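Local coordinates for major capsid protein (Faustovirus, PDB 5J7O) that probably serves as the main building block of the capsid of a large double-stranded DNA virus, with a double jelly-roll fold and three chains in its assembly, at residues A203-K211 against R466-V474; W442-P453 against P606-N617. All coordinates share one frame; numbering follows the deposited sequence.

Interaction 1: A203-K211 against R466-V474; sequences ALAAIMYNK and RDWHHLTSV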
loop_
_atom_site.group_PDB
_atom_site.type_symbol
_atom_site.label_atom_id
_atom_site.label_comp_id
_atom_site.label_asym_id
_atom_site.label_seq_id
_atom_site.Cartn_x
_atom_site.Cartn_y
_atom_site.Cartn_z
ATOM N N ALA B 203 -18.116 12.344 15.824
ATOM C CA ALA B 203 -17.007 12.249 14.882
ATOM C C ALA B 203 -15.791 11.601 15.529
ATOM O O ALA B 203 -14.959 11.010 14.834
ATOM C CB ALA B 203 -16.650 13.637 14.349
ATOM N N LEU B 204 -15.677 11.702 16.856
ATOM C CA LEU B 204 -14.578 11.049 17.558
ATOM C C LEU B 204 -14.662 9.535 17.424
ATOM O O LEU B 204 -13.644 8.866 17.212
ATOM C CB LEU B 204 -14.580 11.466 19.026
ATOM C CG LEU B 204 -14.324 12.955 19.246
ATOM C CD1 LEU B 204 -14.368 13.303 20.719
ATOM C CD2 LEU B 204 -12.986 13.331 18.648
ATOM N N ALA B 205 -15.866 8.974 17.543
ATOM C CA ALA B 205 -16.027 7.545 17.302
ATOM C C ALA B 205 -15.796 7.211 15.835
ATOM O O ALA B 205 -15.257 6.147 15.512
ATOM C CB ALA B 205 -17.415 7.087 17.746
ATOM N N ALA B 206 -16.186 8.116 14.934
ATOM C CA ALA B 206 -16.003 7.870 13.508
ATOM C C ALA B 206 -14.526 7.813 13.138
ATOM O O ALA B 206 -14.120 6.990 12.308
ATOM C CB ALA B 206 -16.720 8.945 12.692
ATOM N N ILE B 207 -13.702 8.674 13.740
ATOM C CA ILE B 207 -12.278 8.632 13.424
ATOM C C ILE B 207 -11.602 7.451 14.110
ATOM O O ILE B 207 -10.593 6.942 13.614
ATOM C CB ILE B 207 -11.587 9.961 13.781
ATOM C CG1 ILE B 207 -11.572 10.189 15.293
ATOM C CG2 ILE B 207 -12.270 11.113 13.074
ATOM C CD1 ILE B 207 -10.742 11.381 15.719
ATOM N N MET B 208 -12.134 6.991 15.246
ATOM C CA MET B 208 -11.621 5.762 15.843
ATOM C C MET B 208 -11.886 4.569 14.936
ATOM O O MET B 208 -11.025 3.695 14.777
ATOM C CB MET B 208 -12.244 5.538 17.221
ATOM C CG MET B 208 -11.813 6.542 18.276
ATOM S SD MET B 208 -10.029 6.578 18.527
ATOM C CE MET B 208 -9.913 7.656 19.953
ATOM N N TYR B 209 -13.074 4.518 14.328
ATOM C CA TYR B 209 -13.371 3.472 13.357
ATOM C C TYR B 209 -12.488 3.605 12.124
ATOM O O TYR B 209 -12.011 2.599 11.582
ATOM C CB TYR B 209 -14.850 3.525 12.969
ATOM C CG TYR B 209 -15.297 2.412 12.047
ATOM C CD1 TYR B 209 -15.098 2.495 10.674
ATOM C CD2 TYR B 209 -15.932 1.283 12.549
ATOM C CE1 TYR B 209 -15.506 1.483 9.830
ATOM C CE2 TYR B 209 -16.346 0.266 11.711
ATOM C CZ TYR B 209 -16.131 0.371 10.353
ATOM O OH TYR B 209 -16.541 -0.638 9.514
ATOM N N ASN B 210 -12.269 4.838 11.661
ATOM C CA ASN B 210 -11.400 5.059 10.509
ATOM C C ASN B 210 -9.995 4.526 10.759
ATOM O O ASN B 210 -9.326 4.072 9.824
ATOM C CB ASN B 210 -11.360 6.554 10.178
ATOM C CG ASN B 210 -10.423 6.879 9.030
ATOM O OD1 ASN B 210 -10.695 6.546 7.877
ATOM N ND2 ASN B 210 -9.323 7.553 9.340
ATOM N N LYS B 211 -9.541 4.551 12.014
ATOM C CA LYS B 211 -8.180 4.134 12.322
ATOM C C LYS B 211 -8.068 2.632 12.565
ATOM O O LYS B 211 -7.025 2.041 12.267
ATOM C CB LYS B 211 -7.663 4.892 13.548
ATOM C CG LYS B 211 -7.588 6.411 13.389
ATOM C CD LYS B 211 -7.321 7.090 14.728
ATOM C CE LYS B 211 -7.654 8.577 14.690
ATOM N NZ LYS B 211 -6.760 9.345 13.777
ATOM N N ARG B 466 -6.272 19.235 8.434
ATOM C CA ARG B 466 -5.575 17.953 8.452
ATOM C C ARG B 466 -5.414 17.370 9.848
ATOM O O ARG B 466 -5.560 16.159 10.027
ATOM C CB ARG B 466 -4.191 18.111 7.812
ATOM C CG ARG B 466 -3.373 16.839 7.726
ATOM C CD ARG B 466 -1.907 17.170 7.509
ATOM N NE ARG B 466 -1.314 17.780 8.696
ATOM C CZ ARG B 466 -0.133 18.388 8.717
ATOM N NH1 ARG B 466 0.589 18.481 7.608
ATOM N NH2 ARG B 466 0.327 18.910 9.845
ATOM N N ASP B 467 -5.130 18.207 10.847
ATOM C CA ASP B 467 -4.794 17.725 12.182
ATOM C C ASP B 467 -6.006 17.349 13.025
ATOM O O ASP B 467 -5.822 16.787 14.109
ATOM C CB ASP B 467 -3.984 18.784 12.939
ATOM C CG ASP B 467 -2.631 19.048 12.310
ATOM O OD1 ASP B 467 -2.179 18.218 11.494
ATOM O OD2 ASP B 467 -2.016 20.084 12.641
ATOM N N TRP B 468 -7.228 17.632 12.565
ATOM C CA TRP B 468 -8.387 17.493 13.443
ATOM C C TRP B 468 -8.616 16.046 13.870
ATOM O O TRP B 468 -9.074 15.799 14.992
ATOM C CB TRP B 468 -9.637 18.055 12.763
ATOM C CG TRP B 468 -10.222 17.166 11.715
ATOM C CD1 TRP B 468 -9.923 17.157 10.385
ATOM C CD2 TRP B 468 -11.215 16.154 11.909
ATOM N NE1 TRP B 468 -10.667 16.200 9.738
ATOM C CE2 TRP B 468 -11.468 15.569 10.653
ATOM C CE3 TRP B 468 -11.914 15.683 13.025
ATOM C CZ2 TRP B 468 -12.389 14.539 10.481
ATOM C CZ3 TRP B 468 -12.829 14.662 12.852
ATOM C CH2 TRP B 468 -13.059 14.102 11.590
ATOM N N HIS B 469 -8.304 15.080 13.007
ATOM C CA HIS B 469 -8.490 13.677 13.351
ATOM C C HIS B 469 -7.232 13.025 13.915
ATOM O O HIS B 469 -7.302 11.885 14.385
ATOM C CB HIS B 469 -8.979 12.888 12.127
ATOM C CG HIS B 469 -8.016 12.881 10.982
ATOM N ND1 HIS B 469 -7.003 11.953 10.867
ATOM C CD2 HIS B 469 -7.913 13.687 9.899
ATOM C CE1 HIS B 469 -6.318 12.188 9.762
ATOM N NE2 HIS B 469 -6.849 13.234 9.157
ATOM N N HIS B 470 -6.097 13.717 13.895
ATOM C CA HIS B 470 -4.881 13.166 14.473
ATOM C C HIS B 470 -4.934 13.226 15.995
ATOM O O HIS B 470 -5.409 14.204 16.579
ATOM C CB HIS B 470 -3.660 13.923 13.962
ATOM C CG HIS B 470 -3.287 13.588 12.551
ATOM N ND1 HIS B 470 -2.367 12.611 12.239
ATOM C CD2 HIS B 470 -3.704 14.104 11.370
ATOM C CE1 HIS B 470 -2.233 12.538 10.926
ATOM N NE2 HIS B 470 -3.033 13.434 10.376
ATOM N N LEU B 471 -4.434 12.173 16.637
ATOM C CA LEU B 471 -4.423 12.076 18.091
ATOM C C LEU B 471 -3.074 12.443 18.698
ATOM O O LEU B 471 -2.868 12.227 19.896
ATOM C CB LEU B 471 -4.831 10.666 18.526
ATOM C CG LEU B 471 -6.217 10.209 18.069
ATOM C CD1 LEU B 471 -6.534 8.817 18.598
ATOM C CD2 LEU B 471 -7.283 11.208 18.500
ATOM N N THR B 472 -2.156 12.985 17.906
ATOM C CA THR B 472 -0.860 13.449 18.383
ATOM C C THR B 472 -0.691 14.926 18.051
ATOM O O THR B 472 -1.557 15.560 17.442
ATOM C CB THR B 472 0.288 12.642 17.767
ATOM O OG1 THR B 472 0.304 12.833 16.347
ATOM C CG2 THR B 472 0.135 11.170 18.073
ATOM N N SER B 473 0.450 15.471 18.462
ATOM C CA SER B 473 0.855 16.814 18.077
ATOM C C SER B 473 1.681 16.720 16.801
ATOM O O SER B 473 2.687 16.002 16.761
ATOM C CB SER B 473 1.655 17.482 19.192
ATOM O OG SER B 473 2.001 18.811 18.844
ATOM N N VAL B 474 1.256 17.434 15.763
ATOM C CA VAL B 474 1.875 17.358 14.446
ATOM C C VAL B 474 2.587 18.672 14.163
ATOM O O VAL B 474 1.982 19.748 14.257
ATOM C CB VAL B 474 0.838 17.050 13.353
ATOM C CG1 VAL B 474 1.535 16.714 12.044
ATOM C CG2 VAL B 474 -0.074 15.913 13.790
HETATM O O HOH W 1 -7.947 9.528 11.630
#
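With CG1 of Ile207 held between the backbone N and the carbonyl carbon (chi1 67°), CD1 lies beside the carbonyl O of His469 while CG2 is left to meet Trp468, whose indole takes a similar torsion (chi1 77°). In this double jelly-roll capsid protein the contact illustrates how a helix that directly follows a strand can be pinned to a distant loop, here 203-211 against the turn that leads from helix 464-467 into strand 473-490. Ile207 CG2 lies 3.4 Å from Trp468 CH2, approaching the indole obliquely, and Ala203 CB reaches Trp468 CZ3 from one helical turn earlier. On the other flank, Met208 CE packs on Leu471 CD1 at 3.8 Å. The polar element is Lys211, whose chain bends only at its last torsion to bring NZ to His469 O, 2.7 Å away and above the carbonyl plane. NZ also forms a salt bridge with Asp563, which in turn accepts a bond from Leu471 N, so one carboxylate steadies both segments. Glu179 holds the far side of the loop, bonding Trp468 NE1 through its carbonyl and His469 NE2 through its carboxylate. A water links Lys211 NZ, at a doubtfully short distance, with His469 ND1 at 2.7 Å.

Interaction 2: W442-P453 against P606-N617; sequences WPVEFIYLGLRP and PCDLISIAKCIN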
loop_
_atom_site.group_PDB
_atom_site.type_symbol
_atom_site.label_atom_id
_atom_site.label_comp_id
_atom_site.label_asym_id
_atom_site.label_seq_id
_atom_site.Cartn_x
_atom_site.Cartn_y
_atom_site.Cartn_z
ATOM N N TRP B 442 -22.009 -0.110 31.741
ATOM C CA TRP B 442 -22.331 -1.461 31.306
ATOM C C TRP B 442 -21.048 -2.218 31.018
ATOM O O TRP B 442 -19.959 -1.634 31.019
ATOM C CB TRP B 442 -23.230 -1.391 30.059
ATOM C CG TRP B 442 -24.512 -0.664 30.325
ATOM C CD1 TRP B 442 -25.221 -0.657 31.490
ATOM C CD2 TRP B 442 -25.222 0.187 29.418
ATOM N NE1 TRP B 442 -26.335 0.135 31.362
ATOM C CE2 TRP B 442 -26.360 0.665 30.099
ATOM C CE3 TRP B 442 -25.012 0.587 28.094
ATOM C CZ2 TRP B 442 -27.282 1.522 29.503
ATOM C CZ3 TRP B 442 -25.929 1.438 27.504
ATOM C CH2 TRP B 442 -27.050 1.897 28.208
ATOM N N PRO B 443 -21.128 -3.536 30.799
ATOM C CA PRO B 443 -19.910 -4.296 30.481
ATOM C C PRO B 443 -19.205 -3.724 29.261
ATOM O O PRO B 443 -19.834 -3.414 28.249
ATOM C CB PRO B 443 -20.433 -5.710 30.219
ATOM C CG PRO B 443 -21.666 -5.794 31.013
ATOM C CD PRO B 443 -22.289 -4.433 30.949
ATOM N N VAL B 444 -17.886 -3.585 29.368
ATOM C CA VAL B 444 -17.069 -2.957 28.337
ATOM C C VAL B 444 -16.237 -4.029 27.649
ATOM O O VAL B 444 -15.524 -4.793 28.310
ATOM C CB VAL B 444 -16.168 -1.859 28.925
ATOM C CG1 VAL B 444 -15.298 -1.253 27.836
ATOM C CG2 VAL B 444 -17.010 -0.790 29.605
ATOM N N GLU B 445 -16.331 -4.083 26.319
ATOM C CA GLU B 445 -15.479 -4.974 25.538
ATOM C C GLU B 445 -14.089 -4.379 25.350
ATOM O O GLU B 445 -13.079 -5.045 25.601
ATOM C CB GLU B 445 -16.117 -5.259 24.178
ATOM C CG GLU B 445 -17.296 -6.208 24.209
ATOM C CD GLU B 445 -17.778 -6.563 22.816
ATOM O OE1 GLU B 445 -18.081 -5.636 22.036
ATOM O OE2 GLU B 445 -17.838 -7.768 22.495
ATOM N N PHE B 446 -14.023 -3.128 24.901
ATOM C CA PHE B 446 -12.752 -2.447 24.695
ATOM C C PHE B 446 -13.003 -0.946 24.669
ATOM O O PHE B 446 -14.148 -0.486 24.679
ATOM C CB PHE B 446 -12.058 -2.921 23.413
ATOM C CG PHE B 446 -12.989 -3.107 22.250
ATOM C CD1 PHE B 446 -13.539 -4.349 21.978
ATOM C CD2 PHE B 446 -13.306 -2.044 21.420
ATOM C CE1 PHE B 446 -14.394 -4.526 20.908
ATOM C CE2 PHE B 446 -14.159 -2.216 20.346
ATOM C CZ PHE B 446 -14.703 -3.460 20.091
ATOM N N ILE B 447 -11.910 -0.184 24.643
ATOM C CA ILE B 447 -11.959 1.272 24.731
ATOM C C ILE B 447 -10.950 1.863 23.754
ATOM O O ILE B 447 -9.766 1.513 23.792
ATOM C CB ILE B 447 -11.662 1.771 26.161
ATOM C CG1 ILE B 447 -12.671 1.203 27.161
ATOM C CG2 ILE B 447 -11.657 3.293 26.209
ATOM C CD1 ILE B 447 -12.397 1.588 28.600
ATOM N N TYR B 448 -11.415 2.760 22.885
ATOM C CA TYR B 448 -10.513 3.561 22.069
ATOM C C TYR B 448 -10.026 4.751 22.890
ATOM O O TYR B 448 -10.827 5.432 23.539
ATOM C CB TYR B 448 -11.210 4.049 20.799
ATOM C CG TYR B 448 -11.901 2.977 19.984
ATOM C CD1 TYR B 448 -13.281 2.826 20.032
ATOM C CD2 TYR B 448 -11.180 2.130 19.150
ATOM C CE1 TYR B 448 -13.923 1.857 19.284
ATOM C CE2 TYR B 448 -11.814 1.155 18.398
ATOM C CZ TYR B 448 -13.186 1.025 18.469
ATOM O OH TYR B 448 -13.825 0.059 17.724
ATOM N N LEU B 449 -8.718 5.004 22.865
ATOM C CA LEU B 449 -8.120 6.027 23.711
ATOM C C LEU B 449 -7.238 6.958 22.892
ATOM O O LEU B 449 -6.604 6.548 21.915
ATOM C CB LEU B 449 -7.296 5.401 24.847
ATOM C CG LEU B 449 -6.700 6.373 25.870
ATOM C CD1 LEU B 449 -7.802 7.114 26.614
ATOM C CD2 LEU B 449 -5.777 5.654 26.841
ATOM N N GLY B 450 -7.206 8.221 23.308
ATOM C CA GLY B 450 -6.336 9.204 22.695
ATOM C C GLY B 450 -6.264 10.454 23.543
ATOM O O GLY B 450 -7.162 10.740 24.341
ATOM N N LEU B 451 -5.170 11.194 23.361
ATOM C CA LEU B 451 -4.945 12.475 24.034
ATOM C C LEU B 451 -4.664 13.496 22.936
ATOM O O LEU B 451 -3.512 13.718 22.557
ATOM C CB LEU B 451 -3.800 12.381 25.043
ATOM C CG LEU B 451 -3.563 13.587 25.956
ATOM C CD1 LEU B 451 -4.804 13.904 26.775
ATOM C CD2 LEU B 451 -2.369 13.347 26.867
ATOM N N ARG B 452 -5.727 14.113 22.425
ATOM C CA ARG B 452 -5.632 14.958 21.243
ATOM C C ARG B 452 -5.344 16.398 21.646
ATOM O O ARG B 452 -6.101 16.968 22.444
ATOM C CB ARG B 452 -6.920 14.893 20.441
ATOM C CG ARG B 452 -7.008 15.915 19.323
ATOM C CD ARG B 452 -8.422 16.452 19.197
ATOM N NE ARG B 452 -9.185 15.795 18.141
ATOM C CZ ARG B 452 -10.490 15.958 17.959
ATOM N NH1 ARG B 452 -11.180 16.748 18.771
ATOM N NH2 ARG B 452 -11.107 15.330 16.969
ATOM N N PRO B 453 -4.284 17.019 21.128
ATOM C CA PRO B 453 -4.019 18.425 21.459
ATOM C C PRO B 453 -5.162 19.318 21.003
ATOM O O PRO B 453 -5.706 19.153 19.909
ATOM C CB PRO B 453 -2.725 18.734 20.697
ATOM C CG PRO B 453 -2.107 17.400 20.420
ATOM C CD PRO B 453 -3.255 16.456 20.239
ATOM N N PRO B 606 -2.744 22.341 26.097
ATOM C CA PRO B 606 -3.888 21.573 26.602
ATOM C C PRO B 606 -4.317 20.503 25.612
ATOM O O PRO B 606 -4.295 20.709 24.396
ATOM C CB PRO B 606 -4.977 22.637 26.789
ATOM C CG PRO B 606 -4.590 23.740 25.867
ATOM C CD PRO B 606 -3.089 23.751 25.849
ATOM N N CYS B 607 -4.707 19.349 26.147
ATOM C CA CYS B 607 -5.132 18.216 25.342
ATOM C C CYS B 607 -6.428 17.647 25.901
ATOM O O CYS B 607 -6.779 17.866 27.063
ATOM C CB CYS B 607 -4.058 17.120 25.297
ATOM S SG CYS B 607 -2.442 17.660 24.696
ATOM N N ASP B 608 -7.138 16.909 25.053
ATOM C CA ASP B 608 -8.395 16.269 25.413
ATOM C C ASP B 608 -8.183 14.762 25.466
ATOM O O ASP B 608 -7.846 14.145 24.450
ATOM C CB ASP B 608 -9.495 16.619 24.411
ATOM C CG ASP B 608 -9.822 18.099 24.396
ATOM O OD1 ASP B 608 -9.759 18.735 25.467
ATOM O OD2 ASP B 608 -10.143 18.626 23.309
ATOM N N LEU B 609 -8.379 14.173 26.643
ATOM C CA LEU B 609 -8.287 12.722 26.792
ATOM C C LEU B 609 -9.601 12.117 26.316
ATOM O O LEU B 609 -10.615 12.168 27.016
ATOM C CB LEU B 609 -7.987 12.332 28.233
ATOM C CG LEU B 609 -7.595 10.859 28.382
ATOM C CD1 LEU B 609 -6.226 10.607 27.764
ATOM C CD2 LEU B 609 -7.629 10.415 29.834
ATOM N N ILE B 610 -9.583 11.541 25.119
ATOM C CA ILE B 610 -10.774 10.995 24.483
ATOM C C ILE B 610 -10.837 9.504 24.780
ATOM O O ILE B 610 -9.902 8.758 24.462
ATOM C CB ILE B 610 -10.767 11.261 22.970
ATOM C CG1 ILE B 610 -10.623 12.761 22.702
ATOM C CG2 ILE B 610 -12.028 10.711 22.326
ATOM C CD1 ILE B 610 -10.398 13.102 21.249
ATOM N N SER B 611 -11.938 9.068 25.391
ATOM C CA SER B 611 -12.147 7.668 25.748
ATOM C C SER B 611 -13.526 7.248 25.258
ATOM O O SER B 611 -14.543 7.748 25.751
ATOM C CB SER B 611 -12.015 7.457 27.256
ATOM O OG SER B 611 -12.508 6.184 27.639
ATOM N N ILE B 612 -13.559 6.332 24.295
ATOM C CA ILE B 612 -14.795 5.865 23.678
ATOM C C ILE B 612 -14.843 4.354 23.835
ATOM O O ILE B 612 -14.104 3.628 23.157
ATOM C CB ILE B 612 -14.885 6.266 22.200
ATOM C CG1 ILE B 612 -14.809 7.787 22.063
ATOM C CG2 ILE B 612 -16.167 5.731 21.580
ATOM C CD1 ILE B 612 -14.747 8.258 20.639
ATOM N N ALA B 613 -15.710 3.877 24.719
ATOM C CA ALA B 613 -15.833 2.455 24.990
ATOM C C ALA B 613 -16.990 1.853 24.205
ATOM O O ALA B 613 -17.996 2.513 23.933
ATOM C CB ALA B 613 -16.041 2.199 26.482
ATOM N N LYS B 614 -16.830 0.584 23.841
ATOM C CA LYS B 614 -17.887 -0.204 23.221
ATOM C C LYS B 614 -18.466 -1.124 24.288
ATOM O O LYS B 614 -17.804 -2.072 24.726
ATOM C CB LYS B 614 -17.356 -0.998 22.030
ATOM C CG LYS B 614 -16.945 -0.133 20.851
ATOM C CD LYS B 614 -18.134 0.624 20.290
ATOM C CE LYS B 614 -19.178 -0.327 19.733
ATOM N NZ LYS B 614 -18.618 -1.191 18.658
ATOM N N CYS B 615 -19.694 -0.842 24.707
ATOM C CA CYS B 615 -20.335 -1.575 25.787
ATOM C C CYS B 615 -21.348 -2.573 25.240
ATOM O O CYS B 615 -21.755 -2.514 24.078
ATOM C CB CYS B 615 -21.019 -0.612 26.761
ATOM S SG CYS B 615 -19.901 0.578 27.535
ATOM N N ILE B 616 -21.747 -3.503 26.103
ATOM C CA ILE B 616 -22.736 -4.524 25.782
ATOM C C ILE B 616 -24.040 -4.166 26.475
ATOM O O ILE B 616 -24.054 -3.893 27.682
ATOM C CB ILE B 616 -22.264 -5.927 26.206
ATOM C CG1 ILE B 616 -21.121 -6.405 25.310
ATOM C CG2 ILE B 616 -23.421 -6.914 26.172
ATOM C CD1 ILE B 616 -20.627 -7.797 25.649
ATOM N N ASN B 617 -25.131 -4.159 25.715
ATOM C CA ASN B 617 -26.464 -4.029 26.282
ATOM C C ASN B 617 -27.368 -5.031 25.574
ATOM O O ASN B 617 -26.902 -5.913 24.846
ATOM C CB ASN B 617 -26.974 -2.586 26.173
ATOM C CG ASN B 617 -28.041 -2.268 27.206
ATOM O OD1 ASN B 617 -28.845 -3.127 27.569
ATOM N ND2 ASN B 617 -28.048 -1.034 27.689
#
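Strands 446-453 and 607-617 run antiparallel, 158° between their directions and 4.3 Å apart at closest approach, and nine backbone hydrogen bonds join the two segments from Pro443 to Arg452. They are the central pair of a four-stranded antiparallel sheet of the double jelly-roll, and they show how a jelly-roll sheet packs on both faces. One face is mainly apolar: Ile447 CG1 rests on Ala613 CB at 3.6 Å, and Leu451 CD1 fits between Cys607 CB and Leu609 CD1. Ser611 OG, bonded to Gln437, lies 3.3 Å from Ile447 CG2. This face looks toward strand 592-597, where Phe592, Ile594 and Tyr596 cover it. The opposite face carries Phe446, Tyr448 and Lys614. Lysine and phenylalanine lie side by side, pointing the same way: Lys614 CB makes an off-centre CH-pi contact 4.3 Å from the centre of the Phe446 ring, and CG also touches Tyr448 CE1, the coiled end of the lysine running on beyond. Phe568 stacks on Phe446, while Tyr448 OH is bonded to His213. Ile610 CD1 sits over one face of the Arg452 guanidinium. At the corner, Glu445 N donates to Lys614 O, and on its N-terminal side Pro443 O accepts from Ile616 N. Asn617 sets ND2 over one face of the Trp442 indole, above its six-membered ring, amide and ring planes 70° apart, with ND2 3.1 Å from CH2.

How the interactions relate
Interactions 1 and 2 lie side by side, their centres about 13 Å apart, and their segments alternate along the chain: 203-211, 442-453, 466-474, 606-617. Helix 203-212 packs on the sheet face bearing Tyr448, Arg452, Ile610 and Ile612, through Leu204 and Met208, so it is held by the strands of interaction 2 on one side and by the loop of interaction 1 on another. Arg452 is one common point, its NH2 being 2.9 Å from Trp468 O and 3.2 Å from Leu204 CD2; Thr472 O against Pro453 CD is another. Because 203-211 precedes the other three segments by more than 200 residues, the pair exemplifies how sequence-distant parts of a capsid subunit are locked together.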